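PDB 6DXN: Thiol:disulfide interchange protein from Klebsiella pneumoniae, which probably acts as a periplasmic thiol-disulfide oxidoreductase of the DsbA type, exchanging disulfide bonds with other proteins. Local coordinates for residues 4-9 with 184-189. Numbering follows the deposited sequence.
Sequences KDYQAG and VLFLLN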
ATOM      1  N   LYS A   4      19.641  -5.632 -14.647  1.00 25.84           N
ATOM      2  CA  LYS A   4      19.011  -6.911 -14.961  1.00 25.47           C
ATOM      3  C   LYS A   4      17.886  -6.723 -15.984  1.00 23.04           C
ATOM      4  O   LYS A   4      17.188  -5.710 -15.980  1.00 26.96           O
ATOM      5  CB  LYS A   4      18.463  -7.548 -13.682  1.00 24.96           C
ATOM      6  CG  LYS A   4      19.487  -7.717 -12.573  1.00 25.01           C
ATOM      7  CD  LYS A   4      18.909  -8.306 -11.315  1.00 24.97           C
ATOM      8  CE  LYS A   4      19.941  -8.480 -10.224  1.00 24.42           C
ATOM      9  NZ  LYS A   4      19.357  -9.132  -9.028  1.00 23.53           N
ATOM     10  N   ASP A   5      17.719  -7.744 -16.830  1.00 22.07           N
ATOM     11  CA  ASP A   5      16.704  -7.786 -17.873  1.00 21.36           C
ATOM     12  C   ASP A   5      15.505  -8.606 -17.374  1.00 21.34           C
ATOM     13  O   ASP A   5      15.296  -9.746 -17.817  1.00 22.38           O
ATOM     14  CB  ASP A   5      17.287  -8.377 -19.159  1.00 21.03           C
ATOM     15  CG  ASP A   5      16.344  -8.332 -20.348  1.00 21.44           C
ATOM     16  OD1 ASP A   5      15.407  -7.502 -20.334  1.00 20.86           O
ATOM     17  OD2 ASP A   5      16.550  -9.132 -21.278  1.00 23.76           O
ATOM     18  N   TYR A   6      14.731  -8.017 -16.449  1.00 19.72           N
ATOM     19  CA  TYR A   6      13.542  -8.672 -15.862  1.00 17.67           C
ATOM     20  C   TYR A   6      12.630  -9.203 -16.974  1.00 18.45           C
ATOM     21  O   TYR A   6      12.277  -8.480 -17.919  1.00 17.14           O
ATOM     22  CB  TYR A   6      12.828  -7.720 -14.901  1.00 16.36           C
ATOM     23  CG  TYR A   6      13.714  -7.243 -13.779  1.00 15.99           C
ATOM     24  CD1 TYR A   6      14.034  -8.077 -12.723  1.00 15.59           C
ATOM     25  CD2 TYR A   6      14.247  -5.963 -13.780  1.00 15.23           C
ATOM     26  CE1 TYR A   6      14.850  -7.652 -11.688  1.00 16.07           C
ATOM     27  CE2 TYR A   6      15.070  -5.522 -12.757  1.00 15.45           C
ATOM     28  CZ  TYR A   6      15.374  -6.371 -11.710  1.00 15.76           C
ATOM     29  OH  TYR A   6      16.178  -5.950 -10.699  1.00 16.63           O
ATOM     30  N   GLN A   7      12.235 -10.473 -16.818  1.00 18.15           N
ATOM     31  CA  GLN A   7      11.481 -11.210 -17.817  1.00 19.86           C
ATOM     32  C   GLN A   7       9.999 -11.332 -17.451  1.00 19.87           C
ATOM     33  O   GLN A   7       9.652 -11.610 -16.298  1.00 16.99           O
ATOM     34  CB  GLN A   7      12.099 -12.604 -17.942  1.00 22.22           C
ATOM     35  CG  GLN A   7      13.539 -12.587 -18.440  1.00 21.75           C
ATOM     36  CD  GLN A   7      13.615 -12.254 -19.909  1.00 23.51           C
ATOM     37  OE1 GLN A   7      12.992 -12.913 -20.740  1.00 22.78           O
ATOM     38  NE2 GLN A   7      14.408 -11.245 -20.240  1.00 22.57           N
ATOM     39  N   ALA A   8       9.138 -11.104 -18.455  1.00 20.41           N
ATOM     40  CA  ALA A   8       7.707 -11.293 -18.299  1.00 21.62           C
ATOM     41  C   ALA A   8       7.467 -12.785 -18.042  1.00 23.82           C
ATOM     42  O   ALA A   8       8.097 -13.632 -18.678  1.00 25.71           O
ATOM     43  CB  ALA A   8       6.968 -10.829 -19.527  1.00 22.68           C
ATOM     44  N   GLY A   9       6.559 -13.085 -17.111  1.00 23.29           N
ATOM     45  CA  GLY A   9       6.234 -14.450 -16.725  1.00 27.36           C
ATOM     46  C   GLY A   9       6.956 -14.842 -15.447  1.00 27.66           C
ATOM     47  O   GLY A   9       6.346 -15.380 -14.522  1.00 33.20           O
ATOM     48  N   VAL A 184      10.691  -2.387 -10.169  1.00 17.31           N
ATOM     49  CA  VAL A 184       9.664  -1.342 -10.288  1.00 19.14           C
ATOM     50  C   VAL A 184      10.109  -0.328 -11.354  1.00 19.68           C
ATOM     51  O   VAL A 184       9.346   0.008 -12.265  1.00 18.68           O
ATOM     52  CB  VAL A 184       9.357  -0.661  -8.936  1.00 19.38           C
ATOM     53  CG1 VAL A 184       8.719   0.716  -9.102  1.00 21.30           C
ATOM     54  CG2 VAL A 184       8.477  -1.532  -8.059  1.00 19.73           C
ATOM     55  N   LEU A 185      11.355   0.142 -11.242  1.00 19.88           N
ATOM     56  CA  LEU A 185      11.865   1.142 -12.182  1.00 20.00           C
ATOM     57  C   LEU A 185      11.854   0.593 -13.615  1.00 18.86           C
ATOM     58  O   LEU A 185      11.453   1.299 -14.535  1.00 18.80           O
ATOM     59  CB  LEU A 185      13.271   1.572 -11.759  1.00 20.98           C
ATOM     60  CG  LEU A 185      13.332   2.536 -10.578  1.00 22.57           C
ATOM     61  CD1 LEU A 185      14.771   2.926 -10.286  1.00 24.04           C
ATOM     62  CD2 LEU A 185      12.493   3.773 -10.847  1.00 23.54           C
ATOM     63  N   PHE A 186      12.293  -0.660 -13.766  1.00 18.89           N
ATOM     64  CA  PHE A 186      12.337  -1.362 -15.053  1.00 18.92           C
ATOM     65  C   PHE A 186      10.942  -1.367 -15.689  1.00 19.68           C
ATOM     66  O   PHE A 186      10.807  -1.298 -16.907  1.00 18.00           O
ATOM     67  CB  PHE A 186      12.849  -2.796 -14.873  1.00 17.85           C
ATOM     68  CG  PHE A 186      12.767  -3.667 -16.104  1.00 19.17           C
ATOM     69  CD1 PHE A 186      11.605  -4.359 -16.409  1.00 19.02           C
ATOM     70  CD2 PHE A 186      13.853  -3.801 -16.958  1.00 20.32           C
ATOM     71  CE1 PHE A 186      11.524  -5.153 -17.542  1.00 20.05           C
ATOM     72  CE2 PHE A 186      13.778  -4.608 -18.084  1.00 19.89           C
ATOM     73  CZ  PHE A 186      12.613  -5.280 -18.376  1.00 20.84           C
ATOM     74  N   LEU A 187       9.905  -1.415 -14.847  1.00 20.50           N
ATOM     75  CA  LEU A 187       8.540  -1.451 -15.355  1.00 20.77           C
ATOM     76  C   LEU A 187       8.031  -0.042 -15.682  1.00 22.58           C
ATOM     77  O   LEU A 187       7.289   0.117 -16.642  1.00 22.78           O
ATOM     78  CB  LEU A 187       7.636  -2.162 -14.344  1.00 21.60           C
ATOM     79  CG  LEU A 187       7.846  -3.674 -14.252  1.00 21.50           C
ATOM     80  CD1 LEU A 187       6.961  -4.280 -13.175  1.00 21.99           C
ATOM     81  CD2 LEU A 187       7.591  -4.344 -15.597  1.00 22.01           C
ATOM     82  N   LEU A 188       8.423   0.960 -14.885  1.00 23.99           N
ATOM     83  CA  LEU A 188       7.983   2.342 -15.127  1.00 24.65           C
ATOM     84  C   LEU A 188       8.590   2.872 -16.431  1.00 26.75           C
ATOM     85  O   LEU A 188       7.966   3.692 -17.108  1.00 24.43           O
ATOM     86  CB  LEU A 188       8.398   3.231 -13.951  1.00 24.89           C
ATOM     87  CG  LEU A 188       7.575   3.072 -12.674  1.00 24.36           C
ATOM     88  CD1 LEU A 188       8.255   3.767 -11.508  1.00 23.75           C
ATOM     89  CD2 LEU A 188       6.161   3.608 -12.870  1.00 23.15           C
ATOM     90  N   ASN A 189       9.793   2.381 -16.766  1.00 30.56           N
ATOM     91  CA  ASN A 189      10.558   2.805 -17.944  1.00 34.58           C
ATOM     92  C   ASN A 189      10.280   1.886 -19.139  1.00 37.60           C
ATOM     93  O   ASN A 189      11.132   1.746 -20.028  1.00 45.00           O
ATOM     94  CB  ASN A 189      12.067   2.785 -17.676  1.00 36.75           C
ATOM     95  CG  ASN A 189      12.478   3.517 -16.415  1.00 39.66           C
ATOM     96  OD1 ASN A 189      11.645   4.097 -15.720  1.00 42.55           O
ATOM     97  ND2 ASN A 189      13.763   3.479 -16.105  1.00 37.26           N
TER
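Y6 and F186 form an edge-to-face aromatic pair that fastens the N-terminal loop to the last turn of the C-terminal helix 173-188; within residues 4-9 and 184-189 the join is pure packing, with no hydrogen bond crossing it. The tyrosine supplies the edge and the phenylalanine the face: the ring planes stand 76° apart, with centroids separated by 5.4 Å. Contact is made through one corner of the tyrosine ring, CD2, which lies 3.6 Å from CG of F186. Beside this edge, Y6 CB stands over the same F186 face in a CH-pi contact, 4.0 Å from the ring centroid and only 17° off the ring normal, so that methylene and ring edge share a single aromatic face. F186 reaches the loop because its ring is thrown off the helix with CG trans to the backbone N (chi1 172°). The far end of this ring comes closest to backbone, Y6 O lying 3.2 Å from CZ, and the carboxylate of D5 approaches obliquely, OD1 4.0 Å from CE2. Within the loop, Q7 NE2 donates a nearly straight hydrogen bond to D5 O (3.0 Å), tying together the residues that flank the tyrosine. The aliphatic CB of K4 lies over one face of the Y6 ring, toward its rim. Earlier in helix 173-188, D179 accepts a hydrogen bond from the Y6 hydroxyl and pairs with the K4 ammonium in a salt bridge, while N182 and L183 also touch the tyrosine. On the helix, V184 and L187 pack against strand 161-163 of the thioredoxin-type sheet, and the loop leads into edge strand 12-14.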